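Local coordinates for polysaccharide biosynthesis protein CapD (Bacillus thuringiensis HD-771, PDB 6BWC), which serves as a key enzyme of CMP-pseudaminic acid biosynthesis, probably as an NADP-dependent short-chain dehydrogenase-type enzyme acting on the bound sugar nucleotide UDP-N-acetylglucosamine, at residues Met231-Leu236 / Asp317-Ile322; Ser201-Thr206 / Glu273-His278; Ile193-Leu198 / Ile260-Leu265. The protein carries 2 engineered substitutions. All blocks are in the same frame, centred on the assembly; numbering follows the deposited sequence.

How the contacts relate
The three contacts follow the sugar nucleotide UD1 from its uracil to its sugar, and each joins parts of the chain far apart in sequence. Contact 2 is the most buried, an apolar core beside an arginine on the diphosphate. Contact 1 lies further out: a late loop packs on strand 233-235, neighbour in the same small sheet of strand 201-205 of contact 2. Contact 3, partly exposed, is a separate two-stranded parallel sheet whose backbone meets the uracil. Chemistry changes accordingly, from a single backbone hydrogen bond between loop and strand and aliphatic contacts in contact 1, through faces of flat groups in contact 2, to regular main-chain pairing in contact 3.

Contact 1: residues Met231-Leu236 / Asp317-Ile322; sequences MPVISL and DNQNAI. With UD1 (uridine-diphosphate-N-acetylglucosamine), chain O.
Val233 O is approached by two groups of the loop across from it: Ile322 N donates a hydrogen bond at 3.2 Å, and Ala321 CA lies 3.5 Å from the same Val233 O in a weaker CA-H...O contact. The setting is the small mixed sheet beside the Rossmann-type core, in which strand 233-235 lies at the end of the order within the chain and runs antiparallel to strand 201-205; segment 317-322 packs on it from a loop that leads into helix 324-333. The bond from Ile322 N is fairly straight, 164° at the hydrogen, although the donor sits 24° out of the carbonyl plane.

Apolar side chains close around this polar pair. Val233, branched and buried, suits a place between two walls: its CG1 meets Ala321 CB at 4.1 Å, while its CG2 rests 3.7 Å from Gln319 CD, the two side chains running past each other in opposite senses. The small alanine lets the loop backbone come close to the strand. Ile322 holds CG1 between the backbone N and the carbonyl carbon (chi1 64°), which sets that carbon near Val233 O; the extended chain beyond brings Ile322 CD1 to 3.8 Å from Ile234 CG1. The other branch, Ile322 CG2, touches Pro232 CB at 3.8 Å, and Leu327 of helix 324-333 packs on both isoleucines.

Phe203 of strand 201-205 adds further cover to Val233 and Gln319. At the end of the strand, Ser235 suits its N-cap position because OG can accept a hydrogen bond from Asp238 N in the first turn of helix 236-251. That turn begins with Leu236, whose CD2 stands 3.7 Å from O3B on the ribose of UD1.

Contact 2: residues Ser201-Thr206 / Glu273-His278; sequences SRFMMT and EELMTH. With UD1 (uridine-diphosphate-N-acetylglucosamine), chain O.
The guanidinium of Arg202 has an oxygen over each face: Glu273 OE2 stands 4.1 Å above its plane, over the centre, and O3B of the UD1 ribose lies 3.4 Å from the plane on the opposite side, nearer the rim. No N-H points at the carboxylate oxygen, and the two flat groups are turned 66° against each other, so any attraction between Arg202 and Glu273 would be one of charge alone. The directed bond is made at the edge, where Arg202 NE donates in plane to O2B of the diphosphate at 2.8 Å and 154°. Arginine suits this place because its planar head offers several donors: NH1 also gives a bent bond to its neighbour Ser201 O at 3.2 Å and reaches Lys270 O. A bend at chi2 (-79°) turns Arg202 CD out of line with the chain before it, and this carbon lies 3.8 Å from Glu273 CG. Glu273 CG also lies 3.6 Å from O6' of the sugar.

At Phe203 and Leu275 the contact becomes apolar. Leu275 CD2 sits almost directly above the centre of the Phe203 ring, 3.6 Å from its centroid, a CH-pi contact, while Leu275 CG meets Phe203 CZ at 3.7 Å. The two side chains cross at about a right angle, and Glu273 O lies at the ring's edge near its plane. A broad ring and a branched aliphatic chain thus pack together between strand and loop. Together, a basic side chain on the diphosphate and a loop beside the sugar form part of the UDP-sugar pocket of this Rossmann-type enzyme.

Contact 3: residues Ile193-Leu198 / Ile260-Leu265; sequences ITVTDL and IEEIGL. With UD1 (uridine-diphosphate-N-acetylglucosamine), chain O.
Thr194 holds OG1 anti to its carbonyl carbon (chi1 -75°), which leaves the methyl CG2 anti to the backbone N, against Ile263 CG1 and CD1, while Thr196 holds OG1 between backbone N and carbonyl carbon (chi1 50°), within hydrogen-bonding distance of both O2 and O2' of UD1. Which of the two takes the hydroxyl proton is not settled.

Alongside these threonines, strands 192-195 and 259-262 pair in parallel. Glu261 N donates to Ile193 O at 3.1 Å, and Val195 N returns a bond to Glu261 O at 2.9 Å. Ile263 N then closes on Val195 O at 2.7 Å. Val195 therefore spends its own N-H and C=O on segment 260-265, whereas the neighbouring groups of the same chain are used by the uracil: N3 of UD1 donates to Thr194 O at 2.7 Å, and Thr196 N donates to UD1 O2 at 3.0 Å.

On the face bearing Ile193, Val195 and Ile260, beta-branched side chains suit the extended backbone; Val195 CG2 meets Ile260 CG2 at 4.1 Å, and Phe183 of helix 179-190 packs on Ile193 and Val195. Arg53 of a third subunit packs on Thr194 and Ile263, bringing the assembly close to this site. Past the strands, Gly264 adopts a positive phi, a turn that a residue without a side chain makes easily, and Leu265 CD1 then lies 3.7 Å from Asp197 CB. The whole is a parallel two-stranded sheet whose first strand has one edge paired with its partner and the other reading the uracil of UDP-N-acetylglucosamine, the base-recognition end of the nucleotide-sugar pocket.

Contact 1: residues Met231-Leu236 / Asp317-Ile322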
loop_
_atom_site.group_PDB
_atom_site.type_symbol
_atom_site.label_atom_id
_atom_site.label_comp_id
_atom_site.label_asym_id
_atom_site.label_seq_id
_atom_site.Cartn_x
_atom_site.Cartn_y
_atom_site.Cartn_z
ATOM N N MET C 231 6.266 -28.574 32.226
ATOM C CA MET C 231 4.977 -28.209 32.774
ATOM C C MET C 231 4.159 -29.442 33.100
ATOM O O MET C 231 4.293 -30.483 32.474
ATOM C CB MET C 231 4.205 -27.325 31.799
ATOM C CG MET C 231 4.877 -25.990 31.461
ATOM S SD MET C 231 4.745 -25.556 29.708
ATOM C CE MET C 231 2.981 -25.514 29.663
ATOM N N PRO C 232 3.303 -29.325 34.101
ATOM C CA PRO C 232 2.443 -30.419 34.480
ATOM C C PRO C 232 1.229 -30.564 33.563
ATOM O O PRO C 232 0.637 -29.564 33.133
ATOM C CB PRO C 232 1.991 -30.006 35.875
ATOM C CG PRO C 232 1.968 -28.512 35.807
ATOM C CD PRO C 232 3.176 -28.175 35.014
ATOM N N VAL C 233 0.855 -31.820 33.307
ATOM C CA VAL C 233 -0.333 -32.167 32.509
ATOM C C VAL C 233 -1.584 -32.045 33.346
ATOM O O VAL C 233 -1.579 -32.351 34.533
ATOM C CB VAL C 233 -0.214 -33.579 31.915
ATOM C CG1 VAL C 233 -1.560 -34.187 31.540
ATOM C CG2 VAL C 233 0.685 -33.517 30.702
ATOM N N ILE C 234 -2.654 -31.571 32.713
ATOM C CA ILE C 234 -3.935 -31.487 33.369
ATOM C C ILE C 234 -5.001 -32.131 32.519
ATOM O O ILE C 234 -5.064 -31.913 31.309
ATOM C CB ILE C 234 -4.266 -30.054 33.731
ATOM C CG1 ILE C 234 -3.378 -29.691 34.929
ATOM C CG2 ILE C 234 -5.752 -29.895 34.043
ATOM C CD1 ILE C 234 -3.434 -28.244 35.348
ATOM N N SER C 235 -5.805 -32.963 33.190
ATOM C CA SER C 235 -6.989 -33.555 32.608
ATOM C C SER C 235 -8.099 -32.527 32.702
ATOM O O SER C 235 -8.199 -31.785 33.683
ATOM C CB SER C 235 -7.385 -34.833 33.342
ATOM O OG SER C 235 -8.789 -35.062 33.247
ATOM N N LEU C 236 -8.924 -32.481 31.668
ATOM C CA LEU C 236 -10.054 -31.570 31.645
ATOM C C LEU C 236 -11.195 -32.162 32.447
ATOM O O LEU C 236 -12.077 -31.427 32.886
ATOM C CB LEU C 236 -10.501 -31.304 30.203
ATOM C CG LEU C 236 -11.659 -30.323 30.002
ATOM C CD1 LEU C 236 -11.372 -28.995 30.691
ATOM C CD2 LEU C 236 -11.907 -30.128 28.523
ATOM N N ASP C 317 -1.052 -36.324 26.518
ATOM C CA ASP C 317 -1.625 -37.670 26.721
ATOM C C ASP C 317 -0.570 -38.762 27.046
ATOM O O ASP C 317 -0.953 -39.889 27.403
ATOM C CB ASP C 317 -2.546 -38.109 25.555
ATOM C CG ASP C 317 -1.823 -38.244 24.189
ATOM O OD1 ASP C 317 -2.514 -38.592 23.207
ATOM O OD2 ASP C 317 -0.608 -37.991 24.055
ATOM N N ASN C 318 0.724 -38.415 26.950
ATOM C CA ASN C 318 1.856 -39.341 27.099
ATOM C C ASN C 318 2.685 -39.061 28.347
ATOM O O ASN C 318 3.872 -39.410 28.414
ATOM C CB ASN C 318 2.757 -39.228 25.864
ATOM C CG ASN C 318 3.854 -40.281 25.825
ATOM O OD1 ASN C 318 3.582 -41.478 25.910
ATOM N ND2 ASN C 318 5.102 -39.844 25.697
ATOM N N GLN C 319 2.043 -38.426 29.328
ATOM C CA GLN C 319 2.649 -38.082 30.628
ATOM C C GLN C 319 1.530 -37.953 31.669
ATOM O O GLN C 319 0.459 -37.385 31.390
ATOM C CB GLN C 319 3.456 -36.779 30.518
ATOM C CG GLN C 319 3.749 -36.021 31.814
ATOM C CD GLN C 319 4.139 -34.563 31.565
ATOM O OE1 GLN C 319 3.755 -33.648 32.321
ATOM N NE2 GLN C 319 4.911 -34.333 30.501
ATOM N N ASN C 320 1.809 -38.446 32.872
ATOM C CA ASN C 320 0.822 -38.502 33.943
ATOM C C ASN C 320 0.333 -37.141 34.400
ATOM O O ASN C 320 1.114 -36.226 34.660
ATOM C CB ASN C 320 1.380 -39.310 35.118
ATOM C CG ASN C 320 1.518 -40.779 34.769
ATOM O OD1 ASN C 320 0.700 -41.308 34.033
ATOM N ND2 ASN C 320 2.557 -41.428 35.251
ATOM N N ALA C 321 -0.982 -37.007 34.462
ATOM C CA ALA C 321 -1.577 -35.824 35.020
ATOM C C ALA C 321 -1.129 -35.655 36.460
ATOM O O ALA C 321 -0.577 -36.569 37.079
ATOM C CB ALA C 321 -3.104 -35.889 34.952
ATOM N N ILE C 322 -1.351 -34.454 36.969
ATOM C CA ILE C 322 -1.434 -34.241 38.402
ATOM C C ILE C 322 -2.741 -34.887 38.849
ATOM O O ILE C 322 -3.626 -35.121 38.029
ATOM C CB ILE C 322 -1.385 -32.741 38.771
ATOM C CG1 ILE C 322 -2.601 -31.972 38.224
ATOM C CG2 ILE C 322 -0.081 -32.118 38.261
ATOM C CD1 ILE C 322 -2.627 -30.507 38.612
HETATM C "C1'" UD1 O . -4.806 -21.831 25.215
HETATM C "C2'" UD1 O . -4.406 -20.572 24.465
HETATM C "C3'" UD1 O . -3.663 -20.900 23.171
HETATM C "C4'" UD1 O . -2.538 -21.906 23.396
HETATM C "C5'" UD1 O . -2.933 -23.043 24.360
HETATM C "C6'" UD1 O . -1.679 -23.798 24.818
HETATM C "C7'" UD1 O . -6.141 -18.918 25.025
HETATM C "C8'" UD1 O . -7.497 -18.368 24.632
HETATM N "N2'" UD1 O . -5.575 -19.767 24.162
HETATM O "O1'" UD1 O . -5.613 -22.650 24.384
HETATM O "O3'" UD1 O . -3.155 -19.674 22.608
HETATM O "O4'" UD1 O . -2.120 -22.471 22.167
HETATM O "O5'" UD1 O . -3.652 -22.562 25.516
HETATM O "O6'" UD1 O . -1.921 -25.203 24.933
HETATM O "O7'" UD1 O . -5.648 -18.622 26.113
HETATM N N1 UD1 O . -13.103 -25.854 26.876
HETATM C C2 UD1 O . -14.389 -26.272 27.333
HETATM N N3 UD1 O . -15.434 -25.434 27.236
HETATM C C4 UD1 O . -15.304 -24.199 26.713
HETATM C C5 UD1 O . -14.082 -23.752 26.277
HETATM C C6 UD1 O . -12.984 -24.592 26.382
HETATM O O2 UD1 O . -14.576 -27.407 27.808
HETATM O O4 UD1 O . -16.272 -23.426 26.633
HETATM C C1B UD1 O . -11.932 -26.755 26.943
HETATM C C2B UD1 O . -11.092 -26.837 25.667
HETATM O "O2'" UD1 O . -11.572 -27.826 24.765
HETATM C C3B UD1 O . -9.686 -27.105 26.168
HETATM C C4B UD1 O . -9.692 -26.422 27.519
HETATM O O4B UD1 O . -11.051 -26.248 27.914
HETATM O O3B UD1 O . -9.373 -28.486 26.377
HETATM C C5B UD1 O . -8.997 -25.070 27.514
HETATM O O5B UD1 O . -9.614 -24.094 26.659
HETATM P PA UD1 O . -8.953 -22.632 26.718
HETATM O O1A UD1 O . -9.806 -21.576 26.059
HETATM O O2A UD1 O . -8.431 -22.318 28.124
HETATM O O3A UD1 O . -7.501 -22.766 26.023
HETATM P PB UD1 O . -6.862 -23.627 24.810
HETATM O O1B UD1 O . -7.791 -23.597 23.614
HETATM O O2B UD1 O . -6.305 -24.987 25.214
#

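Contact 2: residues Ser201-Thr206 / Glu273-His278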
loop_
_atom_site.group_PDB
_atom_site.type_symbol
_atom_site.label_atom_id
_atom_site.label_comp_id
_atom_site.label_asym_id
_atom_site.label_seq_id
_atom_site.Cartn_x
_atom_site.Cartn_y
_atom_site.Cartn_z
ATOM N N SER C 201 -6.513 -33.452 27.341
ATOM C CA SER C 201 -5.483 -33.227 28.331
ATOM C C SER C 201 -4.727 -31.997 27.851
ATOM O O SER C 201 -4.790 -31.686 26.664
ATOM C CB SER C 201 -4.579 -34.468 28.428
ATOM O OG SER C 201 -3.874 -34.732 27.210
ATOM N N ARG C 202 -4.030 -31.295 28.747
ATOM C CA ARG C 202 -3.333 -30.053 28.388
ATOM C C ARG C 202 -2.132 -29.787 29.291
ATOM O O ARG C 202 -2.238 -29.952 30.514
ATOM C CB ARG C 202 -4.298 -28.858 28.519
ATOM C CG ARG C 202 -5.392 -28.690 27.451
ATOM C CD ARG C 202 -4.855 -28.062 26.173
ATOM N NE ARG C 202 -5.916 -27.810 25.189
ATOM C CZ ARG C 202 -6.373 -28.687 24.292
ATOM N NH1 ARG C 202 -5.886 -29.921 24.216
ATOM N NH2 ARG C 202 -7.342 -28.330 23.462
ATOM N N PHE C 203 -1.009 -29.354 28.712
ATOM C CA PHE C 203 0.094 -28.768 29.511
ATOM C C PHE C 203 -0.346 -27.402 30.023
ATOM O O PHE C 203 -0.792 -26.585 29.229
ATOM C CB PHE C 203 1.355 -28.573 28.672
ATOM C CG PHE C 203 2.158 -29.820 28.463
ATOM C CD1 PHE C 203 2.145 -30.490 27.246
ATOM C CD2 PHE C 203 2.961 -30.317 29.484
ATOM C CE1 PHE C 203 2.903 -31.637 27.059
ATOM C CE2 PHE C 203 3.721 -31.462 29.299
ATOM C CZ PHE C 203 3.696 -32.115 28.087
ATOM N N MET C 204 -0.221 -27.149 31.321
ATOM C CA MET C 204 -0.646 -25.877 31.920
ATOM C C MET C 204 0.421 -25.277 32.866
ATOM O O MET C 204 1.023 -25.999 33.674
ATOM C CB MET C 204 -1.998 -26.032 32.658
ATOM C CG MET C 204 -3.103 -26.686 31.816
ATOM S SD MET C 204 -4.858 -26.505 32.251
ATOM C CE MET C 204 -5.055 -24.757 32.435
ATOM N N MET C 205 0.640 -23.958 32.749
ATOM C CA MET C 205 1.639 -23.218 33.529
ATOM C C MET C 205 0.979 -22.057 34.284
ATOM O O MET C 205 -0.120 -21.636 33.948
ATOM C CB MET C 205 2.796 -22.733 32.624
ATOM C CG MET C 205 2.461 -21.617 31.653
ATOM S SD MET C 205 3.596 -21.422 30.242
ATOM C CE MET C 205 5.138 -21.178 31.131
ATOM N N THR C 206 1.640 -21.579 35.338
ATOM C CA THR C 206 1.205 -20.381 36.085
ATOM C C THR C 206 1.565 -19.053 35.338
ATOM O O THR C 206 2.358 -19.014 34.383
ATOM C CB THR C 206 1.774 -20.360 37.547
ATOM O OG1 THR C 206 3.192 -20.146 37.547
ATOM C CG2 THR C 206 1.442 -21.668 38.318
ATOM N N GLU C 273 -1.593 -31.620 23.716
ATOM C CA GLU C 273 -0.646 -30.667 23.135
ATOM C C GLU C 273 0.728 -31.299 23.206
ATOM O O GLU C 273 0.849 -32.429 23.662
ATOM C CB GLU C 273 -0.713 -29.316 23.849
ATOM C CG GLU C 273 -2.022 -28.541 23.632
ATOM C CD GLU C 273 -2.206 -27.939 22.233
ATOM O OE1 GLU C 273 -1.326 -28.143 21.342
ATOM O OE2 GLU C 273 -3.241 -27.243 22.027
ATOM N N GLU C 274 1.744 -30.605 22.695
ATOM C CA GLU C 274 3.110 -31.129 22.628
ATOM C C GLU C 274 4.118 -29.985 22.842
ATOM O O GLU C 274 3.909 -28.876 22.372
ATOM C CB GLU C 274 3.362 -31.831 21.270
ATOM C CG GLU C 274 2.323 -32.882 20.849
ATOM C CD GLU C 274 2.629 -33.538 19.505
ATOM O OE1 GLU C 274 2.101 -33.086 18.465
ATOM O OE2 GLU C 274 3.404 -34.515 19.473
ATOM N N LEU C 275 5.203 -30.274 23.554
ATOM C CA LEU C 275 6.239 -29.279 23.872
ATOM C C LEU C 275 7.239 -29.121 22.725
ATOM O O LEU C 275 7.902 -28.073 22.624
ATOM C CB LEU C 275 7.021 -29.692 25.126
ATOM C CG LEU C 275 6.260 -30.079 26.403
ATOM C CD1 LEU C 275 7.229 -30.681 27.411
ATOM C CD2 LEU C 275 5.503 -28.883 26.980
ATOM N N MET C 276 7.377 -30.192 21.926
ATOM C CA MET C 276 8.267 -30.254 20.746
ATOM C C MET C 276 7.978 -31.484 19.875
ATOM O O MET C 276 7.513 -32.511 20.352
ATOM C CB MET C 276 9.754 -30.245 21.141
ATOM C CG MET C 276 10.178 -31.301 22.144
ATOM S SD MET C 276 11.825 -30.939 22.793
ATOM C CE MET C 276 11.666 -31.493 24.469
ATOM N N THR C 277 8.261 -31.373 18.588
ATOM C CA THR C 277 8.246 -32.536 17.720
ATOM C C THR C 277 9.286 -33.547 18.212
ATOM O O THR C 277 10.221 -33.215 18.957
ATOM C CB THR C 277 8.568 -32.147 16.265
ATOM O OG1 THR C 277 9.765 -31.359 16.236
ATOM C CG2 THR C 277 7.417 -31.345 15.658
ATOM N N HIS C 278 9.103 -34.798 17.800
ATOM C CA HIS C 278 10.090 -35.832 18.069
ATOM C C HIS C 278 11.465 -35.415 17.535
ATOM O O HIS C 278 12.451 -35.467 18.286
ATOM C CB HIS C 278 9.681 -37.151 17.444
ATOM C CG HIS C 278 10.629 -38.260 17.767
ATOM N ND1 HIS C 278 11.778 -38.495 17.042
ATOM C CD2 HIS C 278 10.629 -39.157 18.775
ATOM C CE1 HIS C 278 12.432 -39.508 17.577
ATOM N NE2 HIS C 278 11.758 -39.924 18.632
HETATM C "C1'" UD1 O . -4.806 -21.831 25.215
HETATM C "C2'" UD1 O . -4.406 -20.572 24.465
HETATM C "C3'" UD1 O . -3.663 -20.900 23.171
HETATM C "C4'" UD1 O . -2.538 -21.906 23.396
HETATM C "C5'" UD1 O . -2.933 -23.043 24.360
HETATM C "C6'" UD1 O . -1.679 -23.798 24.818
HETATM C "C7'" UD1 O . -6.141 -18.918 25.025
HETATM C "C8'" UD1 O . -7.497 -18.368 24.632
HETATM N "N2'" UD1 O . -5.575 -19.767 24.162
HETATM O "O1'" UD1 O . -5.613 -22.650 24.384
HETATM O "O3'" UD1 O . -3.155 -19.674 22.608
HETATM O "O4'" UD1 O . -2.120 -22.471 22.167
HETATM O "O5'" UD1 O . -3.652 -22.562 25.516
HETATM O "O6'" UD1 O . -1.921 -25.203 24.933
HETATM O "O7'" UD1 O . -5.648 -18.622 26.113
HETATM N N1 UD1 O . -13.103 -25.854 26.876
HETATM C C2 UD1 O . -14.389 -26.272 27.333
HETATM N N3 UD1 O . -15.434 -25.434 27.236
HETATM C C4 UD1 O . -15.304 -24.199 26.713
HETATM C C5 UD1 O . -14.082 -23.752 26.277
HETATM C C6 UD1 O . -12.984 -24.592 26.382
HETATM O O2 UD1 O . -14.576 -27.407 27.808
HETATM O O4 UD1 O . -16.272 -23.426 26.633
HETATM C C1B UD1 O . -11.932 -26.755 26.943
HETATM C C2B UD1 O . -11.092 -26.837 25.667
HETATM O "O2'" UD1 O . -11.572 -27.826 24.765
HETATM C C3B UD1 O . -9.686 -27.105 26.168
HETATM C C4B UD1 O . -9.692 -26.422 27.519
HETATM O O4B UD1 O . -11.051 -26.248 27.914
HETATM O O3B UD1 O . -9.373 -28.486 26.377
HETATM C C5B UD1 O . -8.997 -25.070 27.514
HETATM O O5B UD1 O . -9.614 -24.094 26.659
HETATM P PA UD1 O . -8.953 -22.632 26.718
HETATM O O1A UD1 O . -9.806 -21.576 26.059
HETATM O O2A UD1 O . -8.431 -22.318 28.124
HETATM O O3A UD1 O . -7.501 -22.766 26.023
HETATM P PB UD1 O . -6.862 -23.627 24.810
HETATM O O1B UD1 O . -7.791 -23.597 23.614
HETATM O O2B UD1 O . -6.305 -24.987 25.214
#

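Contact 3: residues Ile193-Leu198 / Ile260-Leu265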
loop_
_atom_site.group_PDB
_atom_site.type_symbol
_atom_site.label_atom_id
_atom_site.label_comp_id
_atom_site.label_asym_id
_atom_site.label_seq_id
_atom_site.Cartn_x
_atom_site.Cartn_y
_atom_site.Cartn_z
ATOM N N ILE C 193 -21.943 -25.681 33.161
ATOM C CA ILE C 193 -20.752 -25.433 32.324
ATOM C C ILE C 193 -20.924 -26.039 30.927
ATOM O O ILE C 193 -21.756 -26.930 30.706
ATOM C CB ILE C 193 -19.406 -25.894 32.971
ATOM C CG1 ILE C 193 -19.468 -27.351 33.465
ATOM C CG2 ILE C 193 -19.009 -24.956 34.110
ATOM C CD1 ILE C 193 -18.105 -27.973 33.667
ATOM N N THR C 194 -20.118 -25.526 30.000
ATOM C CA THR C 194 -20.025 -26.020 28.630
ATOM C C THR C 194 -18.733 -26.814 28.455
ATOM O O THR C 194 -17.633 -26.262 28.502
ATOM C CB THR C 194 -20.045 -24.857 27.635
ATOM O OG1 THR C 194 -21.381 -24.355 27.525
ATOM C CG2 THR C 194 -19.584 -25.294 26.261
ATOM N N VAL C 195 -18.879 -28.105 28.198
ATOM C CA VAL C 195 -17.757 -29.026 28.147
ATOM C C VAL C 195 -17.541 -29.446 26.693
ATOM O O VAL C 195 -18.454 -29.932 26.040
ATOM C CB VAL C 195 -18.037 -30.189 29.118
ATOM C CG1 VAL C 195 -17.627 -31.544 28.559
ATOM C CG2 VAL C 195 -17.372 -29.892 30.467
ATOM N N THR C 196 -16.340 -29.220 26.179
ATOM C CA THR C 196 -15.989 -29.630 24.819
ATOM C C THR C 196 -15.884 -31.162 24.797
ATOM O O THR C 196 -16.706 -31.837 24.181
ATOM C CB THR C 196 -14.660 -28.976 24.329
ATOM O OG1 THR C 196 -13.615 -29.163 25.312
ATOM C CG2 THR C 196 -14.846 -27.450 24.028
ATOM N N ASP C 197 -14.910 -31.713 25.510
ATOM C CA ASP C 197 -14.630 -33.139 25.449
ATOM C C ASP C 197 -13.718 -33.462 26.630
ATOM O O ASP C 197 -12.548 -33.086 26.631
ATOM C CB ASP C 197 -13.972 -33.432 24.100
ATOM C CG ASP C 197 -13.569 -34.871 23.927
ATOM O OD1 ASP C 197 -13.229 -35.549 24.922
ATOM O OD2 ASP C 197 -13.559 -35.310 22.754
ATOM N N LEU C 198 -14.254 -34.151 27.634
ATOM C CA LEU C 198 -13.576 -34.283 28.935
ATOM C C LEU C 198 -12.255 -35.033 28.858
ATOM O O LEU C 198 -11.333 -34.782 29.635
ATOM C CB LEU C 198 -14.502 -34.947 29.963
ATOM C CG LEU C 198 -15.744 -34.118 30.298
ATOM C CD1 LEU C 198 -16.799 -34.923 31.049
ATOM C CD2 LEU C 198 -15.347 -32.862 31.064
ATOM N N ILE C 260 -23.938 -30.067 33.197
ATOM C CA ILE C 260 -22.734 -30.268 32.409
ATOM C C ILE C 260 -23.154 -30.599 30.970
ATOM O O ILE C 260 -23.517 -31.737 30.691
ATOM C CB ILE C 260 -21.874 -31.403 33.030
ATOM C CG1 ILE C 260 -21.439 -31.020 34.461
ATOM C CG2 ILE C 260 -20.670 -31.734 32.140
ATOM C CD1 ILE C 260 -20.836 -32.149 35.276
ATOM N N GLU C 261 -23.126 -29.618 30.059
ATOM C CA GLU C 261 -23.557 -29.861 28.656
ATOM C C GLU C 261 -22.387 -30.128 27.676
ATOM O O GLU C 261 -21.440 -29.345 27.589
ATOM C CB GLU C 261 -24.483 -28.738 28.154
ATOM C CG GLU C 261 -23.911 -27.723 27.170
ATOM C CD GLU C 261 -24.999 -26.823 26.658
ATOM O OE1 GLU C 261 -25.245 -25.787 27.287
ATOM O OE2 GLU C 261 -25.658 -27.174 25.662
ATOM N N GLU C 262 -22.466 -31.241 26.947
ATOM C CA GLU C 262 -21.424 -31.624 26.002
ATOM C C GLU C 262 -21.643 -30.772 24.758
ATOM O O GLU C 262 -22.682 -30.863 24.100
ATOM C CB GLU C 262 -21.481 -33.128 25.647
ATOM C CG GLU C 262 -20.131 -33.835 25.471
ATOM C CD GLU C 262 -19.846 -34.818 26.593
ATOM O OE1 GLU C 262 -19.641 -36.015 26.292
ATOM O OE2 GLU C 262 -19.861 -34.404 27.776
ATOM N N ILE C 263 -20.667 -29.919 24.469
ATOM C CA ILE C 263 -20.641 -29.089 23.267
ATOM C C ILE C 263 -19.930 -29.840 22.137
ATOM O O ILE C 263 -20.236 -29.604 20.983
ATOM C CB ILE C 263 -19.971 -27.696 23.566
ATOM C CG1 ILE C 263 -20.992 -26.565 23.460
ATOM C CG2 ILE C 263 -18.746 -27.418 22.680
ATOM C CD1 ILE C 263 -20.410 -25.220 23.071
ATOM N N GLY C 264 -18.979 -30.722 22.465
ATOM C CA GLY C 264 -18.046 -31.275 21.473
ATOM C C GLY C 264 -16.924 -30.297 21.090
ATOM O O GLY C 264 -16.978 -29.103 21.384
ATOM N N LEU C 265 -15.896 -30.809 20.426
ATOM C CA LEU C 265 -14.845 -29.971 19.851
ATOM C C LEU C 265 -15.322 -28.717 19.133
ATOM O O LEU C 265 -16.294 -28.746 18.381
ATOM C CB LEU C 265 -14.048 -30.771 18.838
ATOM C CG LEU C 265 -12.898 -31.636 19.332
ATOM C CD1 LEU C 265 -12.987 -32.092 20.791
ATOM C CD2 LEU C 265 -12.815 -32.838 18.400
HETATM C "C1'" UD1 O . -4.806 -21.831 25.215
HETATM C "C2'" UD1 O . -4.406 -20.572 24.465
HETATM C "C3'" UD1 O . -3.663 -20.900 23.171
HETATM C "C4'" UD1 O . -2.538 -21.906 23.396
HETATM C "C5'" UD1 O . -2.933 -23.043 24.360
HETATM C "C6'" UD1 O . -1.679 -23.798 24.818
HETATM C "C7'" UD1 O . -6.141 -18.918 25.025
HETATM C "C8'" UD1 O . -7.497 -18.368 24.632
HETATM N "N2'" UD1 O . -5.575 -19.767 24.162
HETATM O "O1'" UD1 O . -5.613 -22.650 24.384
HETATM O "O3'" UD1 O . -3.155 -19.674 22.608
HETATM O "O4'" UD1 O . -2.120 -22.471 22.167
HETATM O "O5'" UD1 O . -3.652 -22.562 25.516
HETATM O "O6'" UD1 O . -1.921 -25.203 24.933
HETATM O "O7'" UD1 O . -5.648 -18.622 26.113
HETATM N N1 UD1 O . -13.103 -25.854 26.876
HETATM C C2 UD1 O . -14.389 -26.272 27.333
HETATM N N3 UD1 O . -15.434 -25.434 27.236
HETATM C C4 UD1 O . -15.304 -24.199 26.713
HETATM C C5 UD1 O . -14.082 -23.752 26.277
HETATM C C6 UD1 O . -12.984 -24.592 26.382
HETATM O O2 UD1 O . -14.576 -27.407 27.808
HETATM O O4 UD1 O . -16.272 -23.426 26.633
HETATM C C1B UD1 O . -11.932 -26.755 26.943
HETATM C C2B UD1 O . -11.092 -26.837 25.667
HETATM O "O2'" UD1 O . -11.572 -27.826 24.765
HETATM C C3B UD1 O . -9.686 -27.105 26.168
HETATM C C4B UD1 O . -9.692 -26.422 27.519
HETATM O O4B UD1 O . -11.051 -26.248 27.914
HETATM O O3B UD1 O . -9.373 -28.486 26.377
HETATM C C5B UD1 O . -8.997 -25.070 27.514
HETATM O O5B UD1 O . -9.614 -24.094 26.659
HETATM P PA UD1 O . -8.953 -22.632 26.718
HETATM O O1A UD1 O . -9.806 -21.576 26.059
HETATM O O2A UD1 O . -8.431 -22.318 28.124
HETATM O O3A UD1 O . -7.501 -22.766 26.023
HETATM P PB UD1 O . -6.862 -23.627 24.810
HETATM O O1B UD1 O . -7.791 -23.597 23.614
HETATM O O2B UD1 O . -6.305 -24.987 25.214
#